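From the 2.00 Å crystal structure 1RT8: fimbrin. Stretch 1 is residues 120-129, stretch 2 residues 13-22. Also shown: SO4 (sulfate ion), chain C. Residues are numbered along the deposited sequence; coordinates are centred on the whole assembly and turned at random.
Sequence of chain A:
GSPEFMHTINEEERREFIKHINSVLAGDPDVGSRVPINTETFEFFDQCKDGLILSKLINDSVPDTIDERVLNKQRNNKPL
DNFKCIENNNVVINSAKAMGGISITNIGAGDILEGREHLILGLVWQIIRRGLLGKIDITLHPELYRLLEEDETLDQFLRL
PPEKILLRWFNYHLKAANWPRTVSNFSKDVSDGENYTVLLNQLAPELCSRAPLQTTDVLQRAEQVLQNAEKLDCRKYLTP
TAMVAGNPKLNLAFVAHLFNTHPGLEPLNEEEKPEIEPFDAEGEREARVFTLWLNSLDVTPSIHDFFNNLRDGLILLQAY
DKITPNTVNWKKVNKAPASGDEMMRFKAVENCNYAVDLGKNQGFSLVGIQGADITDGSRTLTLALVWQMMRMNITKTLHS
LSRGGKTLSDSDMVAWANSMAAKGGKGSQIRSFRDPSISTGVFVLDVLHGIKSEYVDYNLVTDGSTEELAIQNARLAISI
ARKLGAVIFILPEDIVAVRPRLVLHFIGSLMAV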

# COMPACT_ATOMS: atom_id res chain seq x y z
N ILE A 120 8.18 14.10 -4.78
CA ILE A 120 6.98 13.89 -5.59
C ILE A 120 7.15 12.75 -6.60
O ILE A 120 6.31 11.86 -6.70
CB ILE A 120 6.59 15.19 -6.34
CG1 ILE A 120 5.89 16.15 -5.37
CG2 ILE A 120 5.70 14.86 -7.54
CD1 ILE A 120 5.53 17.49 -5.99
N LEU A 121 8.24 12.78 -7.37
CA LEU A 121 8.47 11.73 -8.36
C LEU A 121 8.65 10.39 -7.64
O LEU A 121 8.28 9.34 -8.17
CB LEU A 121 9.70 12.06 -9.22
CG LEU A 121 9.70 11.40 -10.61
CD1 LEU A 121 8.42 11.77 -11.35
CD2 LEU A 121 10.92 11.85 -11.41
N GLY A 122 9.22 10.43 -6.44
CA GLY A 122 9.41 9.22 -5.68
C GLY A 122 8.06 8.63 -5.32
O GLY A 122 7.85 7.42 -5.44
N LEU A 123 7.14 9.49 -4.89
CA LEU A 123 5.80 9.07 -4.52
C LEU A 123 5.01 8.64 -5.76
O LEU A 123 4.19 7.71 -5.71
CB LEU A 123 5.09 10.22 -3.81
CG LEU A 123 3.62 10.04 -3.43
CD1 LEU A 123 3.43 8.80 -2.57
CD2 LEU A 123 3.17 11.28 -2.68
N VAL A 124 5.26 9.31 -6.88
CA VAL A 124 4.58 8.97 -8.12
C VAL A 124 4.91 7.53 -8.51
O VAL A 124 4.02 6.74 -8.86
CB VAL A 124 4.99 9.93 -9.27
CG1 VAL A 124 4.71 9.29 -10.64
CG2 VAL A 124 4.20 11.22 -9.15
N TRP A 125 6.19 7.19 -8.45
CA TRP A 125 6.63 5.85 -8.80
C TRP A 125 6.02 4.81 -7.85
O TRP A 125 5.54 3.76 -8.30
CB TRP A 125 8.17 5.76 -8.78
CG TRP A 125 8.67 4.35 -8.79
CD1 TRP A 125 9.45 3.75 -7.85
CD2 TRP A 125 8.37 3.33 -9.76
NE1 TRP A 125 9.65 2.43 -8.16
CE2 TRP A 125 9.00 2.14 -9.33
CE3 TRP A 125 7.63 3.31 -10.95
CZ2 TRP A 125 8.91 0.94 -10.04
CZ3 TRP A 125 7.53 2.11 -11.66
CH2 TRP A 125 8.17 0.94 -11.19
N GLN A 126 6.01 5.10 -6.55
CA GLN A 126 5.43 4.14 -5.62
C GLN A 126 3.97 3.89 -5.95
O GLN A 126 3.50 2.74 -5.91
CB GLN A 126 5.56 4.63 -4.17
CG GLN A 126 7.00 4.66 -3.62
CD GLN A 126 7.67 3.29 -3.63
OE1 GLN A 126 7.09 2.29 -3.21
NE2 GLN A 126 8.91 3.24 -4.11
N ILE A 127 3.24 4.95 -6.28
CA ILE A 127 1.82 4.81 -6.63
C ILE A 127 1.66 3.99 -7.91
O ILE A 127 0.83 3.07 -7.96
CB ILE A 127 1.13 6.19 -6.79
CG1 ILE A 127 1.16 6.94 -5.45
CG2 ILE A 127 -0.33 6.01 -7.21
CD1 ILE A 127 0.53 8.32 -5.48
N ILE A 128 2.45 4.30 -8.94
CA ILE A 128 2.40 3.59 -10.22
C ILE A 128 2.76 2.12 -10.04
O ILE A 128 2.11 1.23 -10.61
CB ILE A 128 3.37 4.18 -11.26
CG1 ILE A 128 2.87 5.55 -11.73
CG2 ILE A 128 3.51 3.23 -12.45
CD1 ILE A 128 3.79 6.21 -12.73
N ARG A 129 3.80 1.87 -9.25
CA ARG A 129 4.25 0.51 -8.98
C ARG A 129 3.18 -0.30 -8.26
O ARG A 129 2.96 -1.46 -8.60
CB ARG A 129 5.53 0.54 -8.13
CG ARG A 129 5.98 -0.81 -7.58
CD ARG A 129 7.36 -0.69 -6.93
NE ARG A 129 7.81 -1.94 -6.32
CZ ARG A 129 7.29 -2.46 -5.22
NH1 ARG A 129 6.30 -1.83 -4.59
NH2 ARG A 129 7.77 -3.59 -4.72
S SO4 C . 6.92 -4.20 -0.96
O1 SO4 C . 7.12 -2.88 -1.88
O2 SO4 C . 5.83 -4.92 -1.59
O3 SO4 C . 8.03 -4.88 -0.90
O4 SO4 C . 6.46 -3.64 0.29
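Stretch 2 (13-22) ERREFIKHIN

Knob-into-hole packing, in which one side chain settles among four residues of a neighbouring helix, is well illustrated by two segments of fimbrin whose touching residues are at least 103 positions apart in sequence. Stretch 2 is helical throughout, its phi/psi values near -60°/-45°, with the amides of Phe17 to Asn22 each bonded to the carbonyl four residues earlier, as in Ile21 N to Phe17 O at 2.9 Å. Its axis passes 11.0 Å from that of helix 120-129, and the two N-to-C directions cross at 55°.

The knob is Phe17. Its CA-to-CB bond points toward stretch 1, and with chi1 at -70° (m) and chi2 at 167° the ring enters the space bounded by Leu121, Val124, Trp125 and Ile128, residues spaced i, i+3, i+4 and i+7 along one side of their helix. Leu121, t at chi1 and p at chi2, brings CD1 to the edge of the phenyl ring, 3.7 Å from Phe17 CD1. Val124 CG1 lies 4.1 Å from Phe17 CB, near the base of the knob, while the m,t rotamer of Ile128 extends CD1 to 3.8 Å from Phe17 CD2. At the tip, Phe17 CZ comes within 3.4 Å of Trp125 CE3. The Trp125 six-membered ring and the Phe17 ring are inclined by just 9°, yet their centroids stand 5.6 Å apart, so the planes are slid past one another and barely overlap.

Neighbours extend the contact along the helix. Arg14 lies beside Leu121, whose CD2 is 4.0 Å from Arg14 CA, but its side-chain end leads away. Ile21 starts sideways; its m,t conformation carries CD1 nearer, to 4.1 Å from Val124 CG1. His20, t at chi1, places ND1 3.7 Å from Ile128 CD1, where this nitrogen is buried without a polar partner. No hydrogen bond joins the stretches; the fit is one of shape.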

# COMPACT_ATOMS: atom_id res chain seq x y z
N GLU A 13 12.56 8.61 -16.47
CA GLU A 13 11.55 8.31 -15.47
C GLU A 13 10.53 9.44 -15.44
O GLU A 13 9.32 9.20 -15.49
CB GLU A 13 12.20 8.15 -14.09
CG GLU A 13 12.83 6.78 -13.88
CD GLU A 13 13.65 6.71 -12.61
OE1 GLU A 13 13.19 7.24 -11.57
OE2 GLU A 13 14.75 6.12 -12.64
N ARG A 14 11.01 10.67 -15.38
CA ARG A 14 10.12 11.83 -15.35
C ARG A 14 9.25 11.87 -16.60
O ARG A 14 8.04 12.03 -16.51
CB ARG A 14 10.93 13.12 -15.24
CG ARG A 14 10.08 14.39 -15.28
CD ARG A 14 10.91 15.61 -14.93
NE ARG A 14 12.13 15.68 -15.74
CZ ARG A 14 12.14 15.86 -17.06
NH1 ARG A 14 11.00 15.99 -17.73
NH2 ARG A 14 13.30 15.90 -17.71
N ARG A 15 9.88 11.74 -17.76
CA ARG A 15 9.14 11.78 -19.02
C ARG A 15 8.08 10.69 -19.09
O ARG A 15 6.89 10.98 -19.29
CB ARG A 15 10.09 11.62 -20.21
CG ARG A 15 9.37 11.68 -21.56
CD ARG A 15 10.29 11.39 -22.75
NE ARG A 15 11.32 12.40 -22.95
CZ ARG A 15 12.47 12.45 -22.29
NH1 ARG A 15 12.75 11.53 -21.37
NH2 ARG A 15 13.36 13.40 -22.55
N GLU A 16 8.50 9.44 -18.93
CA GLU A 16 7.59 8.31 -19.00
C GLU A 16 6.49 8.36 -17.95
O GLU A 16 5.33 8.10 -18.25
CB GLU A 16 8.36 6.99 -18.91
CG GLU A 16 9.43 6.81 -20.00
CD GLU A 16 8.90 7.10 -21.40
OE1 GLU A 16 7.78 6.69 -21.73
OE2 GLU A 16 9.63 7.76 -22.18
N PHE A 17 6.84 8.69 -16.70
CA PHE A 17 5.83 8.76 -15.65
C PHE A 17 4.76 9.80 -16.00
O PHE A 17 3.57 9.55 -15.85
CB PHE A 17 6.47 9.12 -14.30
CG PHE A 17 7.33 8.03 -13.72
CD1 PHE A 17 8.18 8.28 -12.65
CD2 PHE A 17 7.29 6.74 -14.24
CE1 PHE A 17 8.98 7.28 -12.12
CE2 PHE A 17 8.08 5.72 -13.71
CZ PHE A 17 8.93 6.00 -12.65
N ILE A 18 5.20 10.96 -16.48
CA ILE A 18 4.25 12.00 -16.86
C ILE A 18 3.37 11.52 -18.01
O ILE A 18 2.18 11.81 -18.05
CB ILE A 18 4.97 13.29 -17.27
CG1 ILE A 18 5.72 13.87 -16.07
CG2 ILE A 18 3.96 14.28 -17.82
CD1 ILE A 18 6.64 15.03 -16.41
N LYS A 19 3.97 10.79 -18.95
CA LYS A 19 3.20 10.28 -20.08
C LYS A 19 2.13 9.32 -19.58
O LYS A 19 0.98 9.36 -20.02
CB LYS A 19 4.12 9.57 -21.08
CG LYS A 19 5.11 10.51 -21.77
CD LYS A 19 5.93 9.78 -22.84
CE LYS A 19 5.05 9.23 -23.95
NZ LYS A 19 5.87 8.69 -25.08
N HIS A 20 2.51 8.45 -18.65
CA HIS A 20 1.55 7.50 -18.10
C HIS A 20 0.43 8.27 -17.41
O HIS A 20 -0.74 7.91 -17.53
CB HIS A 20 2.24 6.56 -17.09
CG HIS A 20 1.27 5.77 -16.26
ND1 HIS A 20 0.85 6.18 -15.02
CD2 HIS A 20 0.61 4.61 -16.52
CE1 HIS A 20 -0.03 5.32 -14.54
NE2 HIS A 20 -0.19 4.36 -15.43
N ILE A 21 0.79 9.33 -16.70
CA ILE A 21 -0.21 10.13 -16.00
C ILE A 21 -1.13 10.84 -17.00
O ILE A 21 -2.32 11.02 -16.74
CB ILE A 21 0.45 11.15 -15.07
CG1 ILE A 21 1.25 10.42 -13.98
CG2 ILE A 21 -0.61 12.04 -14.43
CD1 ILE A 21 2.07 11.32 -13.10
N ASN A 22 -0.57 11.24 -18.14
CA ASN A 22 -1.36 11.91 -19.17
C ASN A 22 -2.46 11.01 -19.73
O ASN A 22 -3.60 11.44 -19.89
CB ASN A 22 -0.44 12.36 -20.31
CG ASN A 22 0.39 13.58 -19.94
OD1 ASN A 22 1.40 13.89 -20.58
ND2 ASN A 22 -0.05 14.28 -18.91